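Local coordinates for peroxisomal acyl-CoA oxidase 1A (Solanum lycopersicum, PDB 2FON), which probably oxidises acyl-CoA to trans-2-enoyl-CoA with FAD as cofactor, the first step of peroxisomal fatty-acid beta-oxidation, at residues 417-429 / 634-648. Residues are numbered along the deposited sequence; the frame is centred on the assembly and turned at random.
Sequences LCGGHGYLCSSGL and GSILGRYDGNVYPKL. With FAD (flavin-adenine dinucleotide), chain D.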
loop_
_atom_site.group_PDB
_atom_site.type_symbol
_atom_site.label_atom_id
_atom_site.label_comp_id
_atom_site.label_asym_id
_atom_site.label_seq_id
_atom_site.Cartn_x
_atom_site.Cartn_y
_atom_site.Cartn_z
ATOM N N LEU B 417 -2.705 10.105 -4.293
ATOM C CA LEU B 417 -2.789 11.524 -4.440
ATOM C C LEU B 417 -2.903 11.859 -5.889
ATOM O O LEU B 417 -3.360 12.929 -6.203
ATOM C CB LEU B 417 -1.539 12.234 -3.918
ATOM C CG LEU B 417 -1.160 12.281 -2.442
ATOM C CD1 LEU B 417 0.060 13.105 -2.312
ATOM C CD2 LEU B 417 -2.260 12.939 -1.637
ATOM N N CYS B 418 -2.471 10.975 -6.781
ATOM C CA CYS B 418 -2.579 11.204 -8.203
ATOM C C CYS B 418 -3.922 10.814 -8.728
ATOM O O CYS B 418 -4.153 10.805 -9.938
ATOM C CB CYS B 418 -1.500 10.445 -8.908
ATOM S SG CYS B 418 0.079 11.280 -8.599
ATOM N N GLY B 419 -4.843 10.511 -7.829
ATOM C CA GLY B 419 -6.189 10.071 -8.251
ATOM C C GLY B 419 -6.207 8.938 -9.258
ATOM O O GLY B 419 -5.198 8.287 -9.458
ATOM N N GLY B 420 -7.330 8.686 -9.911
ATOM C CA GLY B 420 -7.361 7.595 -10.858
ATOM C C GLY B 420 -6.155 7.417 -11.789
ATOM O O GLY B 420 -5.795 6.254 -12.070
ATOM N N HIS B 421 -5.528 8.507 -12.292
ATOM C CA HIS B 421 -4.446 8.320 -13.265
ATOM C C HIS B 421 -3.244 7.604 -12.664
ATOM O O HIS B 421 -2.451 6.936 -13.398
ATOM C CB HIS B 421 -4.013 9.584 -14.014
ATOM C CG HIS B 421 -5.098 10.188 -14.866
ATOM N ND1 HIS B 421 -5.918 9.436 -15.687
ATOM C CD2 HIS B 421 -5.513 11.471 -14.994
ATOM C CE1 HIS B 421 -6.816 10.217 -16.249
ATOM N NE2 HIS B 421 -6.580 11.460 -15.862
ATOM N N GLY B 422 -3.174 7.643 -11.330
ATOM C CA GLY B 422 -2.026 7.076 -10.636
ATOM C C GLY B 422 -2.063 5.581 -10.735
ATOM O O GLY B 422 -1.052 4.924 -10.585
ATOM N N TYR B 423 -3.230 5.023 -11.006
ATOM C CA TYR B 423 -3.378 3.557 -11.100
ATOM C C TYR B 423 -2.779 2.982 -12.385
ATOM O O TYR B 423 -2.658 1.777 -12.542
ATOM C CB TYR B 423 -4.857 3.220 -11.041
ATOM C CG TYR B 423 -5.207 1.810 -10.785
ATOM C CD1 TYR B 423 -4.746 1.138 -9.678
ATOM C CD2 TYR B 423 -6.022 1.141 -11.656
ATOM C CE1 TYR B 423 -5.090 -0.196 -9.474
ATOM C CE2 TYR B 423 -6.355 -0.103 -11.452
ATOM C CZ TYR B 423 -5.884 -0.790 -10.363
ATOM O OH TYR B 423 -6.305 -2.086 -10.181
ATOM N N LEU B 424 -2.414 3.850 -13.316
ATOM C CA LEU B 424 -1.956 3.386 -14.608
ATOM C C LEU B 424 -0.446 3.089 -14.498
ATOM O O LEU B 424 0.325 3.958 -14.003
ATOM C CB LEU B 424 -2.166 4.507 -15.603
ATOM C CG LEU B 424 -3.436 4.620 -16.425
ATOM C CD1 LEU B 424 -3.414 5.880 -17.189
ATOM C CD2 LEU B 424 -3.573 3.495 -17.396
ATOM N N CYS B 425 -0.007 1.914 -14.968
ATOM C CA CYS B 425 1.420 1.630 -15.021
ATOM C C CYS B 425 2.247 2.814 -15.505
ATOM O O CYS B 425 3.187 3.181 -14.830
ATOM C CB CYS B 425 1.722 0.363 -15.806
ATOM S SG CYS B 425 1.134 -1.090 -14.919
ATOM N N SER B 426 1.866 3.470 -16.593
ATOM C CA SER B 426 2.672 4.535 -17.168
ATOM C C SER B 426 2.835 5.784 -16.281
ATOM O O SER B 426 3.502 6.764 -16.662
ATOM C CB SER B 426 2.102 4.945 -18.551
ATOM O OG SER B 426 0.910 5.732 -18.405
ATOM N N SER B 427 2.206 5.774 -15.108
ATOM C CA SER B 427 2.371 6.862 -14.149
ATOM C C SER B 427 3.659 6.720 -13.388
ATOM O O SER B 427 4.148 7.708 -12.857
ATOM C CB SER B 427 1.249 6.862 -13.139
ATOM O OG SER B 427 1.372 5.764 -12.288
ATOM N N GLY B 428 4.185 5.494 -13.300
ATOM C CA GLY B 428 5.436 5.259 -12.609
ATOM C C GLY B 428 5.268 4.810 -11.186
ATOM O O GLY B 428 6.117 4.116 -10.639
ATOM N N LEU B 429 4.153 5.147 -10.562
ATOM C CA LEU B 429 4.021 4.793 -9.158
ATOM C C LEU B 429 3.770 3.342 -8.863
ATOM O O LEU B 429 4.247 2.824 -7.873
ATOM C CB LEU B 429 2.987 5.678 -8.524
ATOM C CG LEU B 429 3.501 7.121 -8.610
ATOM C CD1 LEU B 429 2.356 8.131 -8.688
ATOM C CD2 LEU B 429 4.302 7.318 -7.368
ATOM N N GLY B 634 10.478 7.743 -15.333
ATOM C CA GLY B 634 9.483 7.003 -16.169
ATOM C C GLY B 634 8.017 7.172 -15.758
ATOM O O GLY B 634 7.312 6.183 -15.499
ATOM N N SER B 635 7.593 8.427 -15.606
ATOM C CA SER B 635 6.264 8.793 -15.179
ATOM C C SER B 635 5.697 9.775 -16.200
ATOM O O SER B 635 6.230 10.879 -16.431
ATOM C CB SER B 635 6.328 9.566 -13.838
ATOM O OG SER B 635 5.021 9.870 -13.274
ATOM N N ILE B 636 4.575 9.432 -16.785
ATOM C CA ILE B 636 3.997 10.413 -17.621
ATOM C C ILE B 636 3.471 11.497 -16.699
ATOM O O ILE B 636 3.598 12.700 -17.029
ATOM C CB ILE B 636 3.001 9.787 -18.550
ATOM C CG1 ILE B 636 3.764 8.893 -19.546
ATOM C CG2 ILE B 636 2.152 10.858 -19.226
ATOM C CD1 ILE B 636 2.916 8.087 -20.365
ATOM N N LEU B 637 3.029 11.137 -15.490
ATOM C CA LEU B 637 2.453 12.184 -14.631
ATOM C C LEU B 637 3.507 13.138 -14.084
ATOM O O LEU B 637 3.178 14.235 -13.653
ATOM C CB LEU B 637 1.533 11.655 -13.505
ATOM C CG LEU B 637 0.437 10.667 -13.911
ATOM C CD1 LEU B 637 -0.412 10.156 -12.724
ATOM C CD2 LEU B 637 -0.424 11.317 -14.980
ATOM N N GLY B 638 4.772 12.748 -14.101
ATOM C CA GLY B 638 5.762 13.576 -13.466
ATOM C C GLY B 638 6.749 14.068 -14.479
ATOM O O GLY B 638 7.863 14.424 -14.132
ATOM N N ARG B 639 6.389 14.042 -15.749
ATOM C CA ARG B 639 7.275 14.662 -16.744
ATOM C C ARG B 639 7.667 16.056 -16.287
ATOM O O ARG B 639 6.794 16.825 -15.879
ATOM C CB ARG B 639 6.569 14.835 -18.081
ATOM C CG ARG B 639 6.504 13.603 -18.910
ATOM C CD ARG B 639 5.569 13.875 -20.049
ATOM N NE ARG B 639 6.197 14.872 -20.869
ATOM C CZ ARG B 639 7.150 14.616 -21.756
ATOM N NH1 ARG B 639 7.542 13.357 -21.955
ATOM N NH2 ARG B 639 7.685 15.641 -22.449
ATOM N N TYR B 640 8.963 16.355 -16.348
ATOM C CA TYR B 640 9.485 17.688 -16.137
ATOM C C TYR B 640 8.648 18.820 -16.787
ATOM O O TYR B 640 8.307 19.798 -16.116
ATOM C CB TYR B 640 10.940 17.770 -16.653
ATOM C CG TYR B 640 11.632 19.065 -16.308
ATOM C CD1 TYR B 640 12.424 19.167 -15.167
ATOM C CD2 TYR B 640 11.447 20.213 -17.096
ATOM C CE1 TYR B 640 13.073 20.387 -14.844
ATOM C CE2 TYR B 640 12.080 21.389 -16.772
ATOM C CZ TYR B 640 12.884 21.472 -15.635
ATOM O OH TYR B 640 13.492 22.679 -15.300
ATOM N N ASP B 641 8.321 18.700 -18.075
ATOM C CA ASP B 641 7.589 19.765 -18.759
ATOM C C ASP B 641 6.097 19.785 -18.485
ATOM O O ASP B 641 5.380 20.487 -19.152
ATOM C CB ASP B 641 7.831 19.746 -20.291
ATOM C CG ASP B 641 7.291 18.486 -20.963
ATOM O OD1 ASP B 641 6.765 17.589 -20.263
ATOM O OD2 ASP B 641 7.429 18.378 -22.202
ATOM N N GLY B 642 5.616 19.032 -17.525
ATOM C CA GLY B 642 4.177 18.957 -17.276
ATOM C C GLY B 642 3.238 18.651 -18.427
ATOM O O GLY B 642 2.072 18.904 -18.308
ATOM N N ASN B 643 3.710 18.121 -19.546
ATOM C CA ASN B 643 2.818 17.822 -20.644
ATOM C C ASN B 643 2.176 16.464 -20.496
ATOM O O ASN B 643 2.504 15.529 -21.239
ATOM C CB ASN B 643 3.554 17.840 -21.951
ATOM C CG ASN B 643 2.605 17.948 -23.160
ATOM O OD1 ASN B 643 1.397 18.256 -23.005
ATOM N ND2 ASN B 643 3.151 17.714 -24.372
ATOM N N VAL B 644 1.221 16.359 -19.577
ATOM C CA VAL B 644 0.801 15.092 -19.072
ATOM C C VAL B 644 -0.227 14.429 -19.978
ATOM O O VAL B 644 -0.021 13.287 -20.413
ATOM C CB VAL B 644 0.225 15.246 -17.659
ATOM C CG1 VAL B 644 -0.370 13.944 -17.160
ATOM C CG2 VAL B 644 1.273 15.697 -16.724
ATOM N N TYR B 645 -1.351 15.103 -20.231
ATOM C CA TYR B 645 -2.472 14.424 -20.845
ATOM C C TYR B 645 -2.144 13.984 -22.262
ATOM O O TYR B 645 -2.453 12.851 -22.636
ATOM C CB TYR B 645 -3.712 15.287 -20.837
ATOM C CG TYR B 645 -4.122 15.708 -19.466
ATOM C CD1 TYR B 645 -4.397 17.056 -19.180
ATOM C CD2 TYR B 645 -4.230 14.771 -18.447
ATOM C CE1 TYR B 645 -4.778 17.462 -17.893
ATOM C CE2 TYR B 645 -4.614 15.145 -17.168
ATOM C CZ TYR B 645 -4.868 16.506 -16.898
ATOM O OH TYR B 645 -5.225 16.867 -15.620
ATOM N N PRO B 646 -1.516 14.866 -23.069
ATOM C CA PRO B 646 -1.338 14.357 -24.427
ATOM C C PRO B 646 -0.441 13.168 -24.388
ATOM O O PRO B 646 -0.542 12.320 -25.251
ATOM C CB PRO B 646 -0.677 15.537 -25.179
ATOM C CG PRO B 646 -1.103 16.706 -24.381
ATOM C CD PRO B 646 -1.011 16.239 -22.956
ATOM N N LYS B 647 0.416 13.100 -23.381
ATOM C CA LYS B 647 1.346 11.979 -23.323
ATOM C C LYS B 647 0.657 10.705 -22.957
ATOM O O LYS B 647 0.894 9.692 -23.622
ATOM C CB LYS B 647 2.568 12.230 -22.439
ATOM C CG LYS B 647 3.481 13.257 -23.020
ATOM C CD LYS B 647 4.143 12.791 -24.282
ATOM C CE LYS B 647 4.593 14.012 -25.031
ATOM N NZ LYS B 647 5.712 13.636 -25.889
ATOM N N LEU B 648 -0.213 10.774 -21.953
ATOM C CA LEU B 648 -1.122 9.653 -21.602
ATOM C C LEU B 648 -1.969 9.168 -22.785
ATOM O O LEU B 648 -2.104 7.961 -22.980
ATOM C CB LEU B 648 -2.028 9.978 -20.395
ATOM C CG LEU B 648 -1.429 10.015 -18.992
ATOM C CD1 LEU B 648 -2.431 10.461 -18.015
ATOM C CD2 LEU B 648 -1.037 8.687 -18.560
HETATM P PA FAD D . -9.150 13.858 -8.899
HETATM O O1A FAD D . -10.451 14.416 -8.388
HETATM O O2A FAD D . -8.546 14.562 -10.117
HETATM O O5B FAD D . -8.228 13.910 -7.634
HETATM C C5B FAD D . -6.831 13.931 -7.796
HETATM C C4B FAD D . -6.382 14.372 -6.410
HETATM O O4B FAD D . -6.919 15.660 -6.162
HETATM C C3B FAD D . -6.895 13.464 -5.291
HETATM O O3B FAD D . -5.887 13.446 -4.350
HETATM C C2B FAD D . -7.998 14.253 -4.668
HETATM O O2B FAD D . -8.140 13.963 -3.315
HETATM C C1B FAD D . -7.521 15.677 -4.904
HETATM N N9A FAD D . -8.704 16.526 -4.966
HETATM C C8A FAD D . -9.532 16.686 -6.041
HETATM N N7A FAD D . -10.508 17.543 -5.651
HETATM C C5A FAD D . -10.297 17.936 -4.370
HETATM C C6A FAD D . -10.966 18.804 -3.504
HETATM N N6A FAD D . -12.071 19.416 -3.919
HETATM N N1A FAD D . -10.499 19.003 -2.221
HETATM C C2A FAD D . -9.361 18.367 -1.779
HETATM N N3A FAD D . -8.695 17.528 -2.639
HETATM C C4A FAD D . -9.159 17.299 -3.912
HETATM N N1 FAD D . -15.461 6.390 -14.507
HETATM C C2 FAD D . -16.607 6.136 -15.255
HETATM O O2 FAD D . -17.385 7.050 -15.632
HETATM N N3 FAD D . -16.921 4.819 -15.516
HETATM C C4 FAD D . -16.114 3.805 -15.086
HETATM O O4 FAD D . -16.420 2.649 -15.386
HETATM C C4X FAD D . -14.966 4.076 -14.359
HETATM N N5 FAD D . -14.117 3.047 -13.955
HETATM C C5X FAD D . -12.948 3.277 -13.300
HETATM C C6 FAD D . -12.188 2.192 -12.978
HETATM C C7 FAD D . -11.004 2.373 -12.290
HETATM C C7M FAD D . -10.210 1.130 -11.949
HETATM C C8 FAD D . -10.607 3.699 -11.922
HETATM C C8M FAD D . -9.329 3.985 -11.192
HETATM C C9 FAD D . -11.397 4.781 -12.271
HETATM C C9A FAD D . -12.587 4.583 -12.995
HETATM N N10 FAD D . -13.449 5.651 -13.396
HETATM C C10 FAD D . -14.634 5.379 -14.072
HETATM C "C1'" FAD D . -13.177 7.098 -13.053
HETATM C "C2'" FAD D . -13.362 7.073 -11.540
HETATM O "O2'" FAD D . -14.643 6.710 -11.185
HETATM C "C3'" FAD D . -13.242 8.343 -10.762
HETATM O "O3'" FAD D . -14.322 9.210 -11.026
HETATM C "C4'" FAD D . -11.937 9.058 -10.927
HETATM O "O4'" FAD D . -10.871 8.126 -10.802
HETATM C "C5'" FAD D . -11.956 10.132 -9.832
HETATM O "O5'" FAD D . -10.626 10.409 -9.509
HETATM P P FAD D . -9.798 11.493 -10.321
HETATM O O1P FAD D . -8.917 10.740 -11.297
HETATM O O2P FAD D . -10.839 12.461 -10.904
HETATM O O3P FAD D . -9.060 12.259 -9.104
#
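Leu-637 drives its CD1 into the glycine-rich loop 417-429 of the acyl-CoA oxidase fold, the link between helices 389-417 and 429-436 that carries FAD-binding Gly-420. CD1 lies 3.7 Å from CB of Ser-427 and close to CB of Cys-418, and it also rests on the backbone where His-421 joins Gly-422. With CG anti to its own carbonyl carbon (chi1 -50°), the branched end is carried toward the loop, where CD1 makes these contacts; an alanine here would probably open a gap between Cys-418, His-421 and Ser-427. Leu-648, from helix 644-652, adds a second apolar plug: CD2 meets CD1 of Leu-424 at 3.9 Å, while CD1 sits over one face of the His-421 imidazole, offset toward the rim. That ring is anchored at NE2 by the carbonyl of Leu-159 of the second subunit and lies close to Trp-194 of that subunit, so the loop joins the C-terminal region to the dimer interface.

Polar contacts gather at the other end of the loop. Glycine suits position 428: its positive phi disfavours other residues, and a CB would crowd Gly-634 O and Ser-635 CB. Serine probably suits position 635 because, with OG anti to the backbone N (chi1 -175°), its hydroxyl can donate to Ser-427 O, although the modelled OG to O separation of 2.4 Å is too short to be taken literally at this resolution. The backbone N of Ile-636 donates to Ser-426 O in a nearly straight bond (171°), and the CD1 end of Ile-636 lies against the Ser-426 side chain.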